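PDB 2BAS: YkuI protein from Bacillus subtilis, which binds the second messenger cyclic di-GMP and is probably a phosphodiesterase that cleaves it. Local coordinates for residues Ser192-Lys204 / Ile226-Gln240. Sequence-based numbering, arbitrary orientation.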
loop_
_atom_site.group_PDB
_atom_site.type_symbol
_atom_site.label_atom_id
_atom_site.label_comp_id
_atom_site.label_asym_id
_atom_site.label_seq_id
_atom_site.Cartn_x
_atom_site.Cartn_y
_atom_site.Cartn_z
ATOM N N SER A 192 -10.159 -9.020 -5.391
ATOM C CA SER A 192 -10.999 -7.879 -5.037
ATOM C C SER A 192 -12.075 -8.327 -4.046
ATOM O O SER A 192 -13.280 -8.245 -4.327
ATOM C CB SER A 192 -11.671 -7.316 -6.296
ATOM O OG SER A 192 -10.845 -6.323 -6.888
ATOM N N PRO A 193 -11.623 -8.821 -2.879
ATOM C CA PRO A 193 -12.594 -9.410 -1.964
ATOM C C PRO A 193 -13.396 -8.332 -1.251
ATOM O O PRO A 193 -12.994 -7.173 -1.224
ATOM C CB PRO A 193 -11.723 -10.196 -0.976
ATOM C CG PRO A 193 -10.378 -9.496 -1.007
ATOM C CD PRO A 193 -10.249 -8.822 -2.335
ATOM N N ASP A 194 -14.532 -8.726 -0.688
ATOM C CA ASP A 194 -15.412 -7.820 0.037
ATOM C C ASP A 194 -14.847 -7.466 1.421
ATOM O O ASP A 194 -15.188 -6.440 1.987
ATOM C CB ASP A 194 -16.790 -8.469 0.161
ATOM C CG ASP A 194 -17.361 -8.887 -1.191
ATOM O OD1 ASP A 194 -17.601 -8.005 -2.044
ATOM O OD2 ASP A 194 -17.573 -10.096 -1.408
ATOM N N LEU A 195 -13.965 -8.311 1.949
ATOM C CA LEU A 195 -13.420 -8.117 3.287
ATOM C C LEU A 195 -11.973 -8.585 3.430
ATOM O O LEU A 195 -11.581 -9.613 2.880
ATOM C CB LEU A 195 -14.282 -8.859 4.309
ATOM C CG LEU A 195 -15.388 -8.112 5.042
ATOM C CD1 LEU A 195 -16.723 -8.817 4.869
ATOM C CD2 LEU A 195 -15.050 -7.970 6.510
ATOM N N LEU A 196 -11.201 -7.829 4.202
ATOM C CA LEU A 196 -9.846 -8.209 4.555
ATOM C C LEU A 196 -9.795 -8.372 6.060
ATOM O O LEU A 196 -10.134 -7.444 6.791
ATOM C CB LEU A 196 -8.859 -7.121 4.115
ATOM C CG LEU A 196 -8.728 -6.787 2.633
ATOM C CD1 LEU A 196 -7.719 -5.658 2.451
ATOM C CD2 LEU A 196 -8.316 -8.017 1.820
ATOM N N LYS A 197 -9.401 -9.548 6.533
ATOM C CA LYS A 197 -9.272 -9.780 7.977
ATOM C C LYS A 197 -7.824 -9.602 8.409
ATOM O O LYS A 197 -6.925 -10.296 7.918
ATOM C CB LYS A 197 -9.751 -11.167 8.387
ATOM C CG LYS A 197 -11.247 -11.373 8.357
ATOM C CD LYS A 197 -11.689 -12.600 9.193
ATOM C CE LYS A 197 -11.929 -12.252 10.675
ATOM N NZ LYS A 197 -12.745 -13.289 11.409
ATOM N N ILE A 198 -7.612 -8.664 9.325
ATOM C CA ILE A 198 -6.286 -8.346 9.835
ATOM C C ILE A 198 -6.182 -8.779 11.297
ATOM O O ILE A 198 -7.003 -8.407 12.124
ATOM C CB ILE A 198 -5.979 -6.831 9.643
ATOM C CG1 ILE A 198 -6.094 -6.457 8.161
ATOM C CG2 ILE A 198 -4.603 -6.478 10.161
ATOM C CD1 ILE A 198 -6.146 -4.956 7.877
ATOM N N ASP A 199 -5.187 -9.612 11.582
ATOM C CA ASP A 199 -4.888 -10.109 12.921
ATOM C C ASP A 199 -3.970 -9.101 13.609
ATOM O O ASP A 199 -3.077 -8.546 12.977
ATOM C CB ASP A 199 -4.201 -11.474 12.802
ATOM C CG ASP A 199 -3.530 -11.926 14.097
ATOM O OD1 ASP A 199 -4.071 -11.663 15.195
ATOM O OD2 ASP A 199 -2.458 -12.568 14.012
ATOM N N LEU A 200 -4.178 -8.863 14.898
ATOM C CA LEU A 200 -3.377 -7.861 15.600
ATOM C C LEU A 200 -2.520 -8.422 16.737
ATOM O O LEU A 200 -2.026 -7.664 17.579
ATOM C CB LEU A 200 -4.254 -6.702 16.087
ATOM C CG LEU A 200 -4.976 -5.860 15.030
ATOM C CD1 LEU A 200 -5.854 -4.826 15.712
ATOM C CD2 LEU A 200 -3.993 -5.190 14.069
ATOM N N GLN A 201 -2.352 -9.744 16.761
ATOM C CA GLN A 201 -1.451 -10.391 17.711
ATOM C C GLN A 201 -0.029 -9.921 17.437
ATOM O O GLN A 201 0.733 -9.631 18.364
ATOM C CB GLN A 201 -1.504 -11.910 17.561
ATOM C CG GLN A 201 -2.714 -12.587 18.179
ATOM C CD GLN A 201 -2.898 -14.010 17.670
ATOM O OE1 GLN A 201 -2.974 -14.241 16.458
ATOM N NE2 GLN A 201 -2.979 -14.970 18.593
ATOM N N ALA A 202 0.303 -9.844 16.149
ATOM C CA ALA A 202 1.624 -9.442 15.671
ATOM C C ALA A 202 2.081 -8.079 16.195
ATOM O O ALA A 202 3.276 -7.866 16.413
ATOM C CB ALA A 202 1.647 -9.452 14.141
ATOM N N LEU A 203 1.126 -7.165 16.382
ATOM C CA LEU A 203 1.402 -5.812 16.869
ATOM C C LEU A 203 2.066 -5.823 18.246
ATOM O O LEU A 203 2.891 -4.953 18.542
ATOM C CB LEU A 203 0.113 -4.984 16.904
ATOM C CG LEU A 203 0.202 -3.463 17.056
ATOM C CD1 LEU A 203 0.842 -2.800 15.825
ATOM C CD2 LEU A 203 -1.181 -2.889 17.319
ATOM N N LYS A 204 1.705 -6.807 19.072
ATOM C CA LYS A 204 2.296 -6.997 20.403
ATOM C C LYS A 204 3.751 -7.462 20.329
ATOM O O LYS A 204 4.660 -6.800 20.882
ATOM C CB LYS A 204 1.483 -8.009 21.213
ATOM C CG LYS A 204 0.060 -7.574 21.536
ATOM C CD LYS A 204 -0.718 -8.667 22.273
ATOM C CE LYS A 204 -1.092 -9.806 21.333
ATOM N NZ LYS A 204 -1.992 -10.801 21.957
ATOM N N ILE A 226 -10.298 -0.216 -3.755
ATOM C CA ILE A 226 -10.991 -1.354 -4.388
ATOM C C ILE A 226 -12.288 -1.777 -3.700
ATOM O O ILE A 226 -13.035 -2.590 -4.233
ATOM C CB ILE A 226 -10.070 -2.606 -4.534
ATOM C CG1 ILE A 226 -9.643 -3.141 -3.153
ATOM C CG2 ILE A 226 -8.865 -2.293 -5.428
ATOM C CD1 ILE A 226 -9.198 -4.579 -3.151
ATOM N N GLY A 227 -12.543 -1.244 -2.510
ATOM C CA GLY A 227 -13.806 -1.478 -1.816
ATOM C C GLY A 227 -13.842 -2.690 -0.912
ATOM O O GLY A 227 -14.876 -3.342 -0.778
ATOM N N ALA A 228 -12.717 -3.004 -0.291
ATOM C CA ALA A 228 -12.689 -4.077 0.691
ATOM C C ALA A 228 -12.715 -3.420 2.065
ATOM O O ALA A 228 -11.895 -2.537 2.343
ATOM C CB ALA A 228 -11.439 -4.944 0.527
ATOM N N ALA A 229 -13.670 -3.820 2.902
ATOM C CA ALA A 229 -13.722 -3.335 4.276
ATOM C C ALA A 229 -12.687 -4.102 5.099
ATOM O O ALA A 229 -12.393 -5.270 4.813
ATOM C CB ALA A 229 -15.112 -3.530 4.864
ATOM N N LEU A 230 -12.152 -3.449 6.121
ATOM C CA LEU A 230 -11.173 -4.060 6.996
ATOM C C LEU A 230 -11.841 -4.578 8.256
ATOM O O LEU A 230 -12.566 -3.850 8.940
ATOM C CB LEU A 230 -10.085 -3.052 7.390
ATOM C CG LEU A 230 -9.352 -2.323 6.266
ATOM C CD1 LEU A 230 -8.475 -1.232 6.856
ATOM C CD2 LEU A 230 -8.523 -3.283 5.412
ATOM N N LEU A 231 -11.580 -5.844 8.554
ATOM C CA LEU A 231 -11.999 -6.461 9.804
ATOM C C LEU A 231 -10.767 -6.766 10.667
ATOM O O LEU A 231 -9.925 -7.597 10.302
ATOM C CB LEU A 231 -12.792 -7.730 9.504
ATOM C CG LEU A 231 -13.178 -8.712 10.611
ATOM C CD1 LEU A 231 -13.642 -8.026 11.863
ATOM C CD2 LEU A 231 -14.260 -9.653 10.092
ATOM N N TYR A 232 -10.642 -6.071 11.792
ATOM C CA TYR A 232 -9.540 -6.340 12.708
ATOM C C TYR A 232 -9.996 -7.356 13.715
ATOM O O TYR A 232 -10.946 -7.111 14.447
ATOM C CB TYR A 232 -9.075 -5.071 13.410
ATOM C CG TYR A 232 -8.369 -4.110 12.495
ATOM C CD1 TYR A 232 -9.082 -3.245 11.685
ATOM C CD2 TYR A 232 -6.986 -4.070 12.430
ATOM C CE1 TYR A 232 -8.434 -2.363 10.844
ATOM C CE2 TYR A 232 -6.335 -3.185 11.590
ATOM C CZ TYR A 232 -7.067 -2.342 10.803
ATOM O OH TYR A 232 -6.443 -1.469 9.952
ATOM N N GLU A 233 -9.327 -8.506 13.725
ATOM C CA GLU A 233 -9.612 -9.587 14.670
ATOM C C GLU A 233 -8.481 -9.746 15.692
ATOM O O GLU A 233 -7.445 -9.088 15.591
ATOM C CB GLU A 233 -9.887 -10.916 13.936
ATOM C CG GLU A 233 -8.705 -11.528 13.213
ATOM C CD GLU A 233 -8.933 -12.985 12.826
ATOM O OE1 GLU A 233 -9.025 -13.856 13.727
ATOM O OE2 GLU A 233 -9.002 -13.267 11.607
ATOM N N ASP A 234 -8.692 -10.642 16.657
ATOM C CA ASP A 234 -7.778 -10.868 17.784
ATOM C C ASP A 234 -7.470 -9.599 18.587
ATOM O O ASP A 234 -6.335 -9.383 19.009
ATOM C CB ASP A 234 -6.492 -11.571 17.333
ATOM C CG ASP A 234 -6.691 -13.065 17.070
ATOM O OD1 ASP A 234 -7.552 -13.700 17.726
ATOM O OD2 ASP A 234 -5.971 -13.614 16.207
ATOM N N ILE A 235 -8.487 -8.763 18.779
ATOM C CA ILE A 235 -8.392 -7.588 19.634
ATOM C C ILE A 235 -8.560 -8.046 21.081
ATOM O O ILE A 235 -9.630 -8.506 21.486
ATOM C CB ILE A 235 -9.467 -6.539 19.291
ATOM C CG1 ILE A 235 -9.235 -5.976 17.890
ATOM C CG2 ILE A 235 -9.451 -5.407 20.301
ATOM C CD1 ILE A 235 -10.434 -5.289 17.304
ATOM N N GLU A 236 -7.489 -7.926 21.855
ATOM C CA GLU A 236 -7.492 -8.397 23.231
ATOM C C GLU A 236 -6.864 -7.416 24.226
ATOM O O GLU A 236 -6.456 -7.813 25.320
ATOM C CB GLU A 236 -6.840 -9.782 23.319
ATOM C CG GLU A 236 -5.395 -9.863 22.840
ATOM C CD GLU A 236 -4.830 -11.269 22.970
ATOM O OE1 GLU A 236 -5.370 -12.198 22.328
ATOM O OE2 GLU A 236 -3.841 -11.446 23.713
ATOM N N ALA A 237 -6.808 -6.140 23.844
ATOM C CA ALA A 237 -6.303 -5.066 24.707
ATOM C C ALA A 237 -6.863 -3.727 24.241
ATOM O O ALA A 237 -7.653 -3.668 23.298
ATOM C CB ALA A 237 -4.776 -5.045 24.718
ATOM N N ASN A 238 -6.456 -2.648 24.891
ATOM C CA ASN A 238 -6.967 -1.342 24.526
ATOM C C ASN A 238 -6.281 -0.749 23.299
ATOM O O ASN A 238 -6.950 -0.282 22.372
ATOM C CB ASN A 238 -6.879 -0.383 25.703
ATOM C CG ASN A 238 -7.892 0.728 25.608
ATOM O OD1 ASN A 238 -9.011 0.520 25.130
ATOM N ND2 ASN A 238 -7.513 1.920 26.067
ATOM N N PHE A 239 -4.951 -0.788 23.287
ATOM C CA PHE A 239 -4.165 -0.224 22.187
ATOM C C PHE A 239 -4.453 -0.876 20.825
ATOM O O PHE A 239 -4.202 -0.268 19.774
ATOM C CB PHE A 239 -2.660 -0.252 22.508
ATOM C CG PHE A 239 -2.057 -1.635 22.526
ATOM C CD1 PHE A 239 -1.567 -2.216 21.349
ATOM C CD2 PHE A 239 -1.963 -2.351 23.718
ATOM C CE1 PHE A 239 -1.006 -3.490 21.360
ATOM C CE2 PHE A 239 -1.403 -3.624 23.739
ATOM C CZ PHE A 239 -0.927 -4.194 22.558
ATOM N N GLN A 240 -4.966 -2.108 20.848
ATOM C CA GLN A 240 -5.318 -2.831 19.616
ATOM C C GLN A 240 -6.635 -2.333 19.018
ATOM O O GLN A 240 -6.758 -2.199 17.800
ATOM C CB GLN A 240 -5.358 -4.340 19.869
ATOM C CG GLN A 240 -3.972 -4.957 20.047
ATOM C CD GLN A 240 -3.995 -6.350 20.649
ATOM O OE1 GLN A 240 -3.167 -7.189 20.306
ATOM N NE2 GLN A 240 -4.930 -6.597 21.556
HETATM O O HOH W 1 -17.173 -5.188 -2.562
HETATM O O HOH W 2 -4.108 -10.324 19.878
#
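The phenol ring of Y232 meets L200 CG at its edge, in the ring plane, while L200 CD1 approaches obliquely, 3.6 Å from Y232 CD2. I198 runs alongside the same ring, pointing the same way, its CG2 also oblique to it. A tyrosine suits this place because its ring fills an apolar layer while OH reaches the carbonyl of N247. Further on, F239 offers its edge to K204 CG at 3.7 Å from CZ, with L203 CD2 near that plane too. Beyond CG the chain of K204 leads away from the ring, and its NZ forms a salt bridge with E236 OE2 at 2.6 Å.

Strands 195-199 and 229-233 run parallel, 27° apart, joined by a beta-alpha-beta crossover through helix 211-226, as expected for neighbours in the TIM-like barrel of EAL domains. The backbone ladder is regular in its middle, L231 N reaching L196 O at 2.8 Å, and loosens at its ends, the last bond, L200 N to E233 O, being weak. Branched L196, I198 and L230 interlock beneath the crossover helix; L230 CD2 lies 3.8 Å from I198 CD1. On the other face, L195, K197, L231 and E233 point into the barrel. K197 lies beside L231, its CE 3.5 Å from L231 CD2, so the long aliphatic chain is packed while a bend at chi3 (87°) turns the amine aside. That NZ binds E146 and Q253 and makes a longer salt bridge to E233 OE2 at 3.7 Å. A methionine here would probably leave E146 and E233 without their shared cation and Q253 without its hydrogen bond. At the C-terminal end of the strand, D199 forms an Asx turn: with CG anti to the backbone N (chi1 165°), its short side chain places OD1 to accept from Q201 N, above the carboxylate plane. D234 OD2 lies 2.9 Å from D199 OD1, a pair of like charges rather than a bond, the carboxylate planes steeply inclined.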